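Aclacinomycin oxidoreductase (AknOx) (Streptomyces galilaeus, PDB 2IPI) oxidises the terminal sugar of aclacinomycin N and then of aclacinomycin A, using bicovalently bound FAD and molecular oxygen and releasing hydrogen peroxide. Local coordinates at residues P125-T128 and L129-Y133; N404-P407 and E408-A412. One frame throughout, in Å; residues are numbered along the deposited sequence.

Contact 1 of 2, residues P125-T128 and L129-Y133; sequences PGAT and LGETY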
loop_
_atom_site.group_PDB
_atom_site.type_symbol
_atom_site.label_atom_id
_atom_site.label_comp_id
_atom_site.label_asym_id
_atom_site.label_seq_id
_atom_site.Cartn_x
_atom_site.Cartn_y
_atom_site.Cartn_z
ATOM N N PRO A 125 -8.687 13.293 -2.668
ATOM C CA PRO A 125 -7.411 12.651 -2.363
ATOM C C PRO A 125 -6.796 13.088 -1.038
ATOM O O PRO A 125 -5.949 12.355 -0.523
ATOM C CB PRO A 125 -6.486 13.116 -3.501
ATOM C CG PRO A 125 -7.110 14.405 -3.944
ATOM C CD PRO A 125 -8.598 14.148 -3.863
ATOM N N GLY A 126 -7.184 14.235 -0.493
ATOM C CA GLY A 126 -6.551 14.807 0.688
ATOM C C GLY A 126 -7.046 14.108 1.943
ATOM O O GLY A 126 -6.419 14.132 2.994
ATOM N N ALA A 127 -8.215 13.487 1.800
ATOM C CA ALA A 127 -8.799 12.721 2.881
ATOM C C ALA A 127 -7.832 11.641 3.358
ATOM O O ALA A 127 -7.124 11.088 2.520
ATOM C CB ALA A 127 -10.071 12.030 2.408
ATOM N N THR A 128 -7.874 11.376 4.650
ATOM C CA THR A 128 -7.084 10.267 5.210
ATOM C C THR A 128 -7.914 9.005 5.184
ATOM O O THR A 128 -9.141 9.048 5.089
ATOM C CB THR A 128 -6.594 10.705 6.606
ATOM O OG1 THR A 128 -5.314 10.134 6.890
ATOM C CG2 THR A 128 -7.550 10.226 7.676
ATOM N N LEU A 129 -7.287 7.823 5.246
ATOM C CA LEU A 129 -8.089 6.599 5.309
ATOM C C LEU A 129 -9.004 6.651 6.529
ATOM O O LEU A 129 -10.194 6.355 6.431
ATOM C CB LEU A 129 -7.211 5.363 5.345
ATOM C CG LEU A 129 -6.371 5.067 4.096
ATOM C CD1 LEU A 129 -5.666 3.725 4.205
ATOM C CD2 LEU A 129 -7.253 5.103 2.854
ATOM N N GLY A 130 -8.451 7.066 7.665
ATOM C CA GLY A 130 -9.235 7.169 8.895
ATOM C C GLY A 130 -10.476 8.016 8.706
ATOM O O GLY A 130 -11.569 7.670 9.157
ATOM N N GLU A 131 -10.322 9.145 8.007
ATOM C CA GLU A 131 -11.488 9.999 7.767
ATOM C C GLU A 131 -12.455 9.306 6.827
ATOM O O GLU A 131 -13.669 9.313 7.072
ATOM C CB GLU A 131 -11.072 11.374 7.234
ATOM C CG GLU A 131 -10.416 12.204 8.324
ATOM C CD GLU A 131 -9.708 13.436 7.811
ATOM O OE1 GLU A 131 -9.621 13.591 6.577
ATOM O OE2 GLU A 131 -9.267 14.211 8.690
ATOM N N THR A 132 -11.962 8.683 5.755
ATOM C CA THR A 132 -12.960 8.116 4.831
ATOM C C THR A 132 -13.730 6.988 5.517
ATOM O O THR A 132 -14.963 6.932 5.440
ATOM C CB THR A 132 -12.395 7.639 3.488
ATOM O OG1 THR A 132 -11.656 6.434 3.659
ATOM C CG2 THR A 132 -11.470 8.725 2.951
ATOM N N TYR A 133 -12.992 6.140 6.226
ATOM C CA TYR A 133 -13.587 5.065 7.002
ATOM C C TYR A 133 -14.715 5.584 7.899
ATOM O O TYR A 133 -15.791 4.978 7.960
ATOM C CB TYR A 133 -12.522 4.375 7.860
ATOM C CG TYR A 133 -11.580 3.457 7.103
ATOM C CD1 TYR A 133 -10.225 3.375 7.412
ATOM C CD2 TYR A 133 -12.037 2.668 6.067
ATOM C CE1 TYR A 133 -9.381 2.533 6.705
ATOM C CE2 TYR A 133 -11.217 1.821 5.349
ATOM C CZ TYR A 133 -9.872 1.756 5.681
ATOM O OH TYR A 133 -9.057 0.915 4.961
#
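The backbone passes from a loop into a helix at Thr128, whose O accepts a nearly straight hydrogen bond (162° at the hydrogen) from Thr132 N at 2.9 Å. This is the N-terminus of helix 129-140 in the PCMH-type FAD-binding domain, with Thr128 at the N-cap. The Thr128 side chain makes no capping bond. Its chi1 of -147° carries OG1 away from the first turn, toward the carbonyl oxygens of Pro150 and Val152, which lie at hydrogen-bonding distance and would have to share its one proton. The methyl lies over the turn in its place. CG2 is 3.5 Å from Glu131 CG, but it also crowds the backbone N of Glu131, so its exact rotation is doubtful. The Glu131 chain runs extended past this methyl, back toward the preceding loop. Its OE1 lies 3.4 Å from Thr128 N, at best a weak bond and with a less certain oxygen position. That would be one half of a capping box; the reciprocal threonine bond is missing. The other carboxylate oxygen makes a long, weak ion pair with Arg110.

Thr132 CG2 meets Ala127 CB at 3.6 Å, methyl against methyl. Leu129 turns its side chain from the loop to Val154 and His157 of helix 154-157. Before the cap, Pro125 touches the FAD, so the loop leads from the cofactor into the helix. Leu129 O takes two donors: Tyr133 N at 2.8 Å and Thr132 OG1 at 3.1 Å, the hydroxyl approaching 18° from the carbonyl plane.

Contact 2 of 2, residues N404-P407 and E408-A412; sequences NSVP and ETATA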
loop_
_atom_site.group_PDB
_atom_site.type_symbol
_atom_site.label_atom_id
_atom_site.label_comp_id
_atom_site.label_asym_id
_atom_site.label_seq_id
_atom_site.Cartn_x
_atom_site.Cartn_y
_atom_site.Cartn_z
ATOM N N ASN A 404 -7.977 -12.713 -5.649
ATOM C CA ASN A 404 -7.517 -13.682 -6.629
ATOM C C ASN A 404 -8.614 -14.137 -7.581
ATOM O O ASN A 404 -8.442 -15.118 -8.298
ATOM C CB ASN A 404 -6.930 -14.917 -5.905
ATOM C CG ASN A 404 -5.574 -14.617 -5.306
ATOM O OD1 ASN A 404 -5.108 -13.479 -5.276
ATOM N ND2 ASN A 404 -4.903 -15.661 -4.811
ATOM N N SER A 405 -9.718 -13.415 -7.564
ATOM C CA SER A 405 -10.926 -13.758 -8.299
ATOM C C SER A 405 -10.996 -12.912 -9.573
ATOM O O SER A 405 -11.692 -13.270 -10.519
ATOM C CB SER A 405 -12.195 -13.552 -7.478
ATOM O OG SER A 405 -12.096 -13.959 -6.118
ATOM N N VAL A 406 -10.280 -11.799 -9.597
ATOM C CA VAL A 406 -10.166 -10.932 -10.760
ATOM C C VAL A 406 -9.074 -11.380 -11.719
ATOM O O VAL A 406 -7.951 -11.649 -11.275
ATOM C CB VAL A 406 -9.807 -9.507 -10.279
ATOM C CG1 VAL A 406 -9.658 -8.552 -11.450
ATOM C CG2 VAL A 406 -10.841 -9.005 -9.280
ATOM N N PRO A 407 -9.303 -11.459 -13.015
ATOM C CA PRO A 407 -8.223 -11.747 -13.975
ATOM C C PRO A 407 -7.084 -10.732 -13.890
ATOM O O PRO A 407 -7.284 -9.518 -13.797
ATOM C CB PRO A 407 -8.923 -11.652 -15.333
ATOM C CG PRO A 407 -10.344 -11.995 -15.010
ATOM C CD PRO A 407 -10.605 -11.289 -13.700
ATOM N N GLU A 408 -5.854 -11.247 -13.910
ATOM C CA GLU A 408 -4.610 -10.496 -13.806
ATOM C C GLU A 408 -4.601 -9.264 -14.697
ATOM O O GLU A 408 -4.082 -8.189 -14.412
ATOM C CB GLU A 408 -3.445 -11.418 -14.178
ATOM C CG GLU A 408 -2.109 -10.764 -14.433
ATOM C CD GLU A 408 -0.944 -11.502 -13.791
ATOM O OE1 GLU A 408 -1.174 -12.377 -12.929
ATOM O OE2 GLU A 408 0.214 -11.200 -14.158
ATOM N N THR A 409 -5.234 -9.428 -15.846
ATOM C CA THR A 409 -5.352 -8.403 -16.849
ATOM C C THR A 409 -6.583 -7.522 -16.674
ATOM O O THR A 409 -6.771 -6.678 -17.538
ATOM C CB THR A 409 -5.445 -9.084 -18.233
ATOM O OG1 THR A 409 -5.595 -8.095 -19.255
ATOM C CG2 THR A 409 -6.690 -9.962 -18.274
ATOM N N ALA A 410 -7.409 -7.702 -15.652
ATOM C CA ALA A 410 -8.691 -7.020 -15.567
ATOM C C ALA A 410 -8.562 -5.675 -14.875
ATOM O O ALA A 410 -9.448 -4.826 -15.020
ATOM C CB ALA A 410 -9.715 -7.877 -14.834
ATOM N N THR A 411 -7.445 -5.460 -14.203
ATOM C CA THR A 411 -7.077 -4.221 -13.519
ATOM C C THR A 411 -5.607 -3.925 -13.754
ATOM O O THR A 411 -5.000 -4.758 -14.439
ATOM C CB THR A 411 -7.420 -4.443 -12.033
ATOM O OG1 THR A 411 -7.638 -3.251 -11.297
ATOM C CG2 THR A 411 -6.243 -5.146 -11.404
ATOM N N ALA A 412 -4.996 -2.864 -13.261
ATOM C CA ALA A 412 -3.574 -2.590 -13.348
ATOM C C ALA A 412 -2.861 -3.028 -12.064
ATOM O O ALA A 412 -1.743 -2.611 -11.775
ATOM C CB ALA A 412 -3.253 -1.125 -13.639
#
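Val406, just before a tight turn, meets Ala410 at its end, with Val406 CG1 only 3.5 Å from Ala410 CB. That is closer than usual for two methyl groups. The valine reaches there because CG1 is anti to its backbone N (chi1 179°). CG1 points roughly at the alanine methyl, which meets it at a slant. The Ala410 methyl also lies against the ring of Pro407. It is nearest to Pro407 CD, at 3.7 Å, while CB and CG of the ring are slightly farther off. The small alanine thus fills the angle between the valine branch and the proline ring. Thr409 CG2 comes no closer than 4.1 Å to Pro407 CB, a looser contact.

The chain reverses here through a type I beta turn, with Glu408 and Thr409 at its two central positions. Ala410 N closes it with a 2.6 Å hydrogen bond to Pro407 O. The donor stands about 50° out of the carbonyl plane, so the bond does not follow a lone pair. Ala410 CB is also 3.1 Å from Pro407 O. The turn is thus modelled compressed, and the exact shortness of these distances is doubtful.

Glu408 directs its CB away from residues 404-407. Its side chain touches Lys492, but its carboxylate also lies close to that of Glu463, which may favour a shared proton or screening by a cation. Its backbone O is held by Asn494 ND2. Thr411, which is buried, is bonded through OG1 to Thr212 OG1, and Val406 packs on Asp175 and Arg416. The two segments themselves share one backbone hydrogen bond and a few apolar touches. No charged pair spans them, so their turn is held by shape more than by charge.

Contact 1 comes first along the chain, contact 2 about 270 residues later. Their centres are 26 Å apart and their nearest atoms about 16 Å, so they do not touch. They share no helix, strand or sheet. Contact 1 joins strand 120-123, in the five-stranded antiparallel sheet of the FAD-binding domain, to helix 129-140. It is buried beside the cofactor. Contact 2 is at the surface, in the loop joining strands 391-398 and 420-428, neighbours in the seven-stranded sheet. These strands carry the proton acceptor Tyr397 and the ligand-binding Thr427. One contact thus touches the FAD through Pro125, while the other lies remote from the annotated sites.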